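PDB 3ETZ: adhesin A from Fusobacterium nucleatum, which probably mediates attachment of the bacterium to host cells, as an antiparallel helical hairpin able to assemble into oligomers. Local coordinates for residues A39-Y50 and L87-I98. The protein carries 1 engineered substitution. Residues are numbered along the deposited sequence; the frame is centred on the assembly and turned at random.
Sequences ARQALAQNEQVY and LEAEMEQQKAVI
Ala39 opens the contact with its CB 4.0 Å from Ile98 CG1 and close to Val97 CG1. The small side chain is consistent with the close backbones here, Ala39 CA lying 5.3 Å from Gln94 CA. Ile98 CG2 lies over one face of the Arg40 guanidinium, offset toward its rim, while Arg40 CG meets Ile98 CD1. Beyond this contact, Arg40 forms a salt bridge with Glu102. Ala42 CB packs beside the Gln94 amide. Leu43 is a knob among Met91, Gln94, Lys95 and Ile98. With CG anti to the backbone N (chi1 173°), the branched end of Leu43 reaches the other helix, one methyl toward Met91 and the other toward Lys95 and Ile98. CD1 of Leu43 lies 3.7 Å from Met91 CB, and CD2 of Leu43 lies against Lys95 CG at 3.6 Å. Asn46 sits among Leu87, Glu90, Met91 and Gln94, its CB 3.6 Å from Met91 CG. The Asn46 and Gln94 amides are nearly coplanar, 19° apart. One water bridges the carboxylate of Glu47 and the ammonium of Lys95: it donates to Glu47 OE2 and accepts from Lys95 NZ. Val49 CG1 touches Leu87 CD2. Tyr50 CB rests 3.7 Å from Leu87 CD2, a methyl that also lies at the ring edge, in its plane. Met91 SD makes an oblique Met-aromatic contact, 5.2 Å from the Tyr50 ring centroid. Met91 in turn fills a hole formed by Leu43, Asn46, Glu47 and Tyr50. Such reciprocal knobs-into-holes packing between segments whose N-to-C directions are 148° apart is characteristic of an antiparallel coiled coil, here joining the two arms of the FadA helical hairpin.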
ATOM      1  N   ALA A  39       3.990  -2.320   2.838  1.00 22.70           N
ATOM      2  CA  ALA A  39       3.107  -1.185   2.660  1.00 23.74           C
ATOM      3  C   ALA A  39       2.997  -0.387   3.982  1.00 27.73           C
ATOM      4  O   ALA A  39       2.913   0.842   3.974  1.00 27.76           O
ATOM      5  CB  ALA A  39       1.704  -1.672   2.222  1.00 26.14           C
ATOM      6  N   ARG A  40       2.961  -1.090   5.112  1.00 27.66           N
ATOM      7  CA  ARG A  40       2.884  -0.397   6.399  1.00 31.14           C
ATOM      8  C   ARG A  40       4.059   0.539   6.600  1.00 27.98           C
ATOM      9  O   ARG A  40       3.865   1.682   7.012  1.00 27.82           O
ATOM     10  CB  ARG A  40       2.856  -1.385   7.572  1.00 30.79           C
ATOM     11  CG  ARG A  40       1.529  -2.053   7.796  1.00 35.02           C
ATOM     12  CD  ARG A  40       1.660  -3.015   8.987  1.00 36.40           C
ATOM     13  NE  ARG A  40       0.511  -3.899   9.122  1.00 35.57           N
ATOM     14  CZ  ARG A  40      -0.668  -3.521   9.602  1.00 39.98           C
ATOM     15  NH1 ARG A  40      -0.863  -2.268   9.992  1.00 40.64           N
ATOM     16  NH2 ARG A  40      -1.655  -4.398   9.717  1.00 38.86           N
ATOM     17  N   GLN A  41       5.265   0.045   6.320  1.00 29.22           N
ATOM     18  CA  GLN A  41       6.500   0.810   6.468  1.00 32.15           C
ATOM     19  C   GLN A  41       6.506   2.029   5.518  1.00 32.71           C
ATOM     20  O   GLN A  41       6.804   3.156   5.933  1.00 29.13           O
ATOM     21  CB  GLN A  41       7.677  -0.120   6.171  1.00 37.61           C
ATOM     22  CG  GLN A  41       9.024   0.299   6.719  1.00 45.25           C
ATOM     23  CD  GLN A  41      10.062  -0.817   6.581  1.00 49.41           C
ATOM     24  OE1 GLN A  41       9.811  -1.965   6.959  1.00 52.57           O
ATOM     25  NE2 GLN A  41      11.231  -0.478   6.048  1.00 52.52           N
ATOM     26  N   ALA A  42       6.181   1.790   4.245  1.00 29.70           N
ATOM     27  CA  ALA A  42       6.145   2.841   3.242  1.00 28.57           C
ATOM     28  C   ALA A  42       5.043   3.856   3.581  1.00 26.41           C
ATOM     29  O   ALA A  42       5.219   5.047   3.416  1.00 26.90           O
ATOM     30  CB  ALA A  42       5.896   2.232   1.856  1.00 28.38           C
ATOM     31  N   LEU A  43       3.895   3.373   4.031  1.00 25.33           N
ATOM     32  CA  LEU A  43       2.812   4.280   4.387  1.00 25.80           C
ATOM     33  C   LEU A  43       3.241   5.229   5.522  1.00 25.94           C
ATOM     34  O   LEU A  43       3.003   6.435   5.454  1.00 25.63           O
ATOM     35  CB  LEU A  43       1.577   3.493   4.822  1.00 25.53           C
ATOM     36  CG  LEU A  43       0.430   4.353   5.371  1.00 25.46           C
ATOM     37  CD1 LEU A  43      -0.009   5.361   4.285  1.00 26.35           C
ATOM     38  CD2 LEU A  43      -0.734   3.461   5.792  1.00 29.57           C
ATOM     39  N   ALA A  44       3.875   4.685   6.555  1.00 26.58           N
ATOM     40  CA  ALA A  44       4.324   5.510   7.700  1.00 29.15           C
ATOM     41  C   ALA A  44       5.323   6.581   7.248  1.00 30.15           C
ATOM     42  O   ALA A  44       5.263   7.740   7.682  1.00 26.21           O
ATOM     43  CB  ALA A  44       4.949   4.605   8.810  1.00 29.27           C
ATOM     44  N   GLN A  45       6.229   6.210   6.352  1.00 28.76           N
ATOM     45  CA  GLN A  45       7.200   7.166   5.880  1.00 30.22           C
ATOM     46  C   GLN A  45       6.489   8.211   5.031  1.00 28.59           C
ATOM     47  O   GLN A  45       6.796   9.403   5.105  1.00 25.16           O
ATOM     48  CB  GLN A  45       8.316   6.458   5.103  1.00 35.06           C
ATOM     49  CG  GLN A  45       9.258   7.434   4.424  1.00 47.87           C
ATOM     50  CD  GLN A  45      10.638   6.854   4.136  1.00 54.98           C
ATOM     51  OE1 GLN A  45      10.771   5.766   3.556  1.00 57.73           O
ATOM     52  NE2 GLN A  45      11.679   7.590   4.536  1.00 58.34           N
ATOM     53  N   ASN A  46       5.518   7.770   4.234  1.00 24.69           N
ATOM     54  CA  ASN A  46       4.759   8.690   3.393  1.00 24.84           C
ATOM     55  C   ASN A  46       3.931   9.699   4.204  1.00 24.33           C
ATOM     56  O   ASN A  46       3.850  10.869   3.835  1.00 24.87           O
ATOM     57  CB  ASN A  46       3.811   7.921   2.460  1.00 24.81           C
ATOM     58  CG  ASN A  46       4.512   7.432   1.184  1.00 27.95           C
ATOM     59  OD1 ASN A  46       4.022   6.536   0.478  1.00 30.26           O
ATOM     60  ND2 ASN A  46       5.638   8.028   0.879  1.00 25.29           N
ATOM     61  N   GLU A  47       3.298   9.246   5.274  1.00 21.82           N
ATOM     62  CA  GLU A  47       2.496  10.159   6.110  1.00 25.75           C
ATOM     63  C   GLU A  47       3.351  11.329   6.631  1.00 25.76           C
ATOM     64  O   GLU A  47       2.889  12.476   6.676  1.00 25.09           O
ATOM     65  CB  GLU A  47       1.870   9.371   7.278  1.00 25.17           C
ATOM     66  CG  GLU A  47       0.883   8.341   6.744  1.00 31.66           C
ATOM     67  CD  GLU A  47       0.106   7.584   7.803  1.00 36.53           C
ATOM     68  OE1 GLU A  47       0.698   7.150   8.812  1.00 42.21           O
ATOM     69  OE2 GLU A  47      -1.111   7.399   7.606  1.00 40.17           O
ATOM     70  N   GLN A  48       4.584  11.023   7.024  1.00 25.03           N
ATOM     71  CA  GLN A  48       5.519  12.015   7.532  1.00 29.18           C
ATOM     72  C   GLN A  48       5.805  13.022   6.428  1.00 27.71           C
ATOM     73  O   GLN A  48       5.714  14.230   6.624  1.00 25.30           O
ATOM     74  CB  GLN A  48       6.819  11.328   7.970  1.00 34.70           C
ATOM     75  CG  GLN A  48       7.796  12.243   8.662  1.00 44.01           C
ATOM     76  CD  GLN A  48       7.151  12.933   9.834  1.00 50.53           C
ATOM     77  OE1 GLN A  48       6.567  12.274  10.706  1.00 55.74           O
ATOM     78  NE2 GLN A  48       7.234  14.268   9.867  1.00 53.04           N
ATOM     79  N   VAL A  49       6.154  12.522   5.250  1.00 27.23           N
ATOM     80  CA  VAL A  49       6.432  13.396   4.121  1.00 25.22           C
ATOM     81  C   VAL A  49       5.225  14.245   3.740  1.00 24.18           C
ATOM     82  O   VAL A  49       5.352  15.439   3.443  1.00 22.47           O
ATOM     83  CB  VAL A  49       6.865  12.560   2.874  1.00 28.37           C
ATOM     84  CG1 VAL A  49       6.899  13.451   1.633  1.00 27.97           C
ATOM     85  CG2 VAL A  49       8.223  11.932   3.114  1.00 26.17           C
ATOM     86  N   TYR A  50       4.053  13.624   3.715  1.00 23.77           N
ATOM     87  CA  TYR A  50       2.836  14.338   3.335  1.00 24.39           C
ATOM     88  C   TYR A  50       2.552  15.487   4.306  1.00 22.55           C
ATOM     89  O   TYR A  50       2.192  16.587   3.884  1.00 23.07           O
ATOM     90  CB  TYR A  50       1.648  13.379   3.328  1.00 22.17           C
ATOM     91  CG  TYR A  50       0.320  14.007   2.935  1.00 25.77           C
ATOM     92  CD1 TYR A  50      -0.572  14.489   3.901  1.00 24.90           C
ATOM     93  CD2 TYR A  50      -0.051  14.099   1.594  1.00 25.63           C
ATOM     94  CE1 TYR A  50      -1.805  15.042   3.534  1.00 22.71           C
ATOM     95  CE2 TYR A  50      -1.288  14.649   1.201  1.00 25.14           C
ATOM     96  CZ  TYR A  50      -2.159  15.112   2.183  1.00 25.58           C
ATOM     97  OH  TYR A  50      -3.390  15.588   1.840  1.00 27.02           O
ATOM     98  N   LEU A  87       0.643  11.883  -3.971  1.00 25.13           N
ATOM     99  CA  LEU A  87       1.094  11.192  -2.769  1.00 25.97           C
ATOM    100  C   LEU A  87      -0.105  10.622  -1.989  1.00 25.53           C
ATOM    101  O   LEU A  87      -0.045   9.559  -1.369  1.00 24.17           O
ATOM    102  CB  LEU A  87       1.924  12.162  -1.906  1.00 27.18           C
ATOM    103  CG  LEU A  87       2.473  11.598  -0.605  1.00 27.90           C
ATOM    104  CD1 LEU A  87       3.347  10.348  -0.880  1.00 27.15           C
ATOM    105  CD2 LEU A  87       3.297  12.708   0.075  1.00 29.73           C
ATOM    106  N   GLU A  88      -1.216  11.322  -2.061  1.00 25.80           N
ATOM    107  CA  GLU A  88      -2.436  10.900  -1.381  1.00 28.91           C
ATOM    108  C   GLU A  88      -2.979   9.611  -2.037  1.00 27.36           C
ATOM    109  O   GLU A  88      -3.482   8.709  -1.363  1.00 22.98           O
ATOM    110  CB  GLU A  88      -3.458  12.035  -1.476  1.00 33.47           C
ATOM    111  CG  GLU A  88      -4.746  11.808  -0.759  1.00 44.64           C
ATOM    112  CD  GLU A  88      -5.489  13.119  -0.507  1.00 52.56           C
ATOM    113  OE1 GLU A  88      -5.377  14.028  -1.386  1.00 54.05           O
ATOM    114  OE2 GLU A  88      -6.188  13.227   0.548  1.00 53.05           O
ATOM    115  N   ALA A  89      -2.889   9.532  -3.360  1.00 24.95           N
ATOM    116  CA  ALA A  89      -3.340   8.334  -4.051  1.00 26.56           C
ATOM    117  C   ALA A  89      -2.404   7.174  -3.710  1.00 22.48           C
ATOM    118  O   ALA A  89      -2.870   6.049  -3.508  1.00 25.26           O
ATOM    119  CB  ALA A  89      -3.408   8.580  -5.589  1.00 22.83           C
ATOM    120  N   GLU A  90      -1.098   7.426  -3.633  1.00 24.44           N
ATOM    121  CA  GLU A  90      -0.164   6.345  -3.266  1.00 22.74           C
ATOM    122  C   GLU A  90      -0.535   5.814  -1.859  1.00 26.55           C
ATOM    123  O   GLU A  90      -0.640   4.598  -1.637  1.00 23.10           O
ATOM    124  CB  GLU A  90       1.285   6.875  -3.243  1.00 26.57           C
ATOM    125  CG  GLU A  90       2.355   5.866  -2.787  1.00 28.48           C
ATOM    126  CD  GLU A  90       3.775   6.401  -2.941  1.00 29.89           C
ATOM    127  OE1 GLU A  90       4.011   7.176  -3.880  1.00 37.53           O
ATOM    128  OE2 GLU A  90       4.657   6.045  -2.142  1.00 32.32           O
ATOM    129  N   MET A  91      -0.740   6.724  -0.899  1.00 22.08           N
ATOM    130  CA  MET A  91      -1.085   6.291   0.465  1.00 24.81           C
ATOM    131  C   MET A  91      -2.416   5.553   0.544  1.00 25.06           C
ATOM    132  O   MET A  91      -2.572   4.616   1.318  1.00 24.54           O
ATOM    133  CB  MET A  91      -1.079   7.501   1.421  1.00 25.08           C
ATOM    134  CG  MET A  91       0.322   8.092   1.598  1.00 25.81           C
ATOM    135  SD  MET A  91       0.296   9.524   2.721  1.00 28.20           S
ATOM    136  CE  MET A  91      -0.309   8.909   4.002  1.00 34.09           C
ATOM    137  N   GLU A  92      -3.385   5.985  -0.266  1.00 24.91           N
ATOM    138  CA  GLU A  92      -4.690   5.312  -0.311  1.00 27.17           C
ATOM    139  C   GLU A  92      -4.508   3.850  -0.788  1.00 27.43           C
ATOM    140  O   GLU A  92      -5.126   2.920  -0.262  1.00 22.63           O
ATOM    141  CB  GLU A  92      -5.613   6.069  -1.279  1.00 30.92           C
ATOM    142  CG  GLU A  92      -7.038   5.568  -1.364  1.00 34.98           C
ATOM    143  CD  GLU A  92      -7.955   6.532  -2.121  1.00 41.68           C
ATOM    144  OE1 GLU A  92      -7.909   7.759  -1.860  1.00 39.37           O
ATOM    145  OE2 GLU A  92      -8.739   6.060  -2.973  1.00 45.49           O
ATOM    146  N   GLN A  93      -3.670   3.647  -1.803  1.00 27.21           N
ATOM    147  CA  GLN A  93      -3.437   2.302  -2.310  1.00 25.70           C
ATOM    148  C   GLN A  93      -2.695   1.462  -1.266  1.00 26.03           C
ATOM    149  O   GLN A  93      -2.946   0.264  -1.134  1.00 25.78           O
ATOM    150  CB  GLN A  93      -2.631   2.361  -3.624  1.00 28.30           C
ATOM    151  CG  GLN A  93      -3.449   2.860  -4.818  1.00 30.21           C
ATOM    152  CD  GLN A  93      -4.760   2.096  -5.003  1.00 30.90           C
ATOM    153  OE1 GLN A  93      -4.775   0.869  -5.045  1.00 34.40           O
ATOM    154  NE2 GLN A  93      -5.862   2.827  -5.099  1.00 32.20           N
ATOM    155  N   GLN A  94      -1.774   2.083  -0.527  1.00 24.24           N
ATOM    156  CA  GLN A  94      -1.055   1.388   0.523  1.00 24.18           C
ATOM    157  C   GLN A  94      -2.011   0.962   1.638  1.00 27.08           C
ATOM    158  O   GLN A  94      -1.911  -0.160   2.155  1.00 25.67           O
ATOM    159  CB  GLN A  94       0.092   2.266   1.068  1.00 25.55           C
ATOM    160  CG  GLN A  94       1.276   2.305   0.087  1.00 27.27           C
ATOM    161  CD  GLN A  94       2.250   3.451   0.321  1.00 28.64           C
ATOM    162  OE1 GLN A  94       1.971   4.420   1.053  1.00 24.11           O
ATOM    163  NE2 GLN A  94       3.385   3.366  -0.342  1.00 28.65           N
ATOM    164  N   LYS A  95      -2.939   1.840   2.012  1.00 27.12           N
ATOM    165  CA  LYS A  95      -3.913   1.469   3.047  1.00 29.62           C
ATOM    166  C   LYS A  95      -4.822   0.362   2.529  1.00 28.08           C
ATOM    167  O   LYS A  95      -5.224  -0.505   3.296  1.00 30.61           O
ATOM    168  CB  LYS A  95      -4.781   2.657   3.476  1.00 30.35           C
ATOM    169  CG  LYS A  95      -4.024   3.692   4.305  1.00 35.62           C
ATOM    170  CD  LYS A  95      -4.912   4.868   4.697  1.00 38.37           C
ATOM    171  CE  LYS A  95      -4.176   5.847   5.625  1.00 41.58           C
ATOM    172  NZ  LYS A  95      -4.950   7.124   5.756  1.00 47.80           N
ATOM    173  N   ALA A  96      -5.134   0.380   1.234  1.00 29.01           N
ATOM    174  CA  ALA A  96      -5.995  -0.658   0.635  1.00 30.73           C
ATOM    175  C   ALA A  96      -5.322  -2.038   0.708  1.00 30.90           C
ATOM    176  O   ALA A  96      -6.003  -3.051   0.900  1.00 31.71           O
ATOM    177  CB  ALA A  96      -6.342  -0.313  -0.841  1.00 31.53           C
ATOM    178  N   VAL A  97      -3.996  -2.079   0.551  1.00 30.47           N
ATOM    179  CA  VAL A  97      -3.246  -3.332   0.640  1.00 30.55           C
ATOM    180  C   VAL A  97      -3.288  -3.848   2.070  1.00 31.73           C
ATOM    181  O   VAL A  97      -3.535  -5.029   2.308  1.00 30.70           O
ATOM    182  CB  VAL A  97      -1.755  -3.150   0.237  1.00 32.92           C
ATOM    183  CG1 VAL A  97      -0.927  -4.368   0.672  1.00 34.06           C
ATOM    184  CG2 VAL A  97      -1.654  -2.976  -1.279  1.00 31.68           C
ATOM    185  N   ILE A  98      -3.062  -2.955   3.022  1.00 30.43           N
ATOM    186  CA  ILE A  98      -3.066  -3.321   4.431  1.00 32.12           C
ATOM    187  C   ILE A  98      -4.473  -3.777   4.848  1.00 33.69           C
ATOM    188  O   ILE A  98      -4.642  -4.797   5.528  1.00 35.24           O
ATOM    189  CB  ILE A  98      -2.621  -2.117   5.300  1.00 33.87           C
ATOM    190  CG1 ILE A  98      -1.178  -1.740   4.938  1.00 33.72           C
ATOM    191  CG2 ILE A  98      -2.788  -2.441   6.779  1.00 31.28           C
ATOM    192  CD1 ILE A  98      -0.749  -0.356   5.439  1.00 33.21           C
TER
HETATM  193  O   HOH W   1      -2.853   8.644   6.024  1.00 71.47           O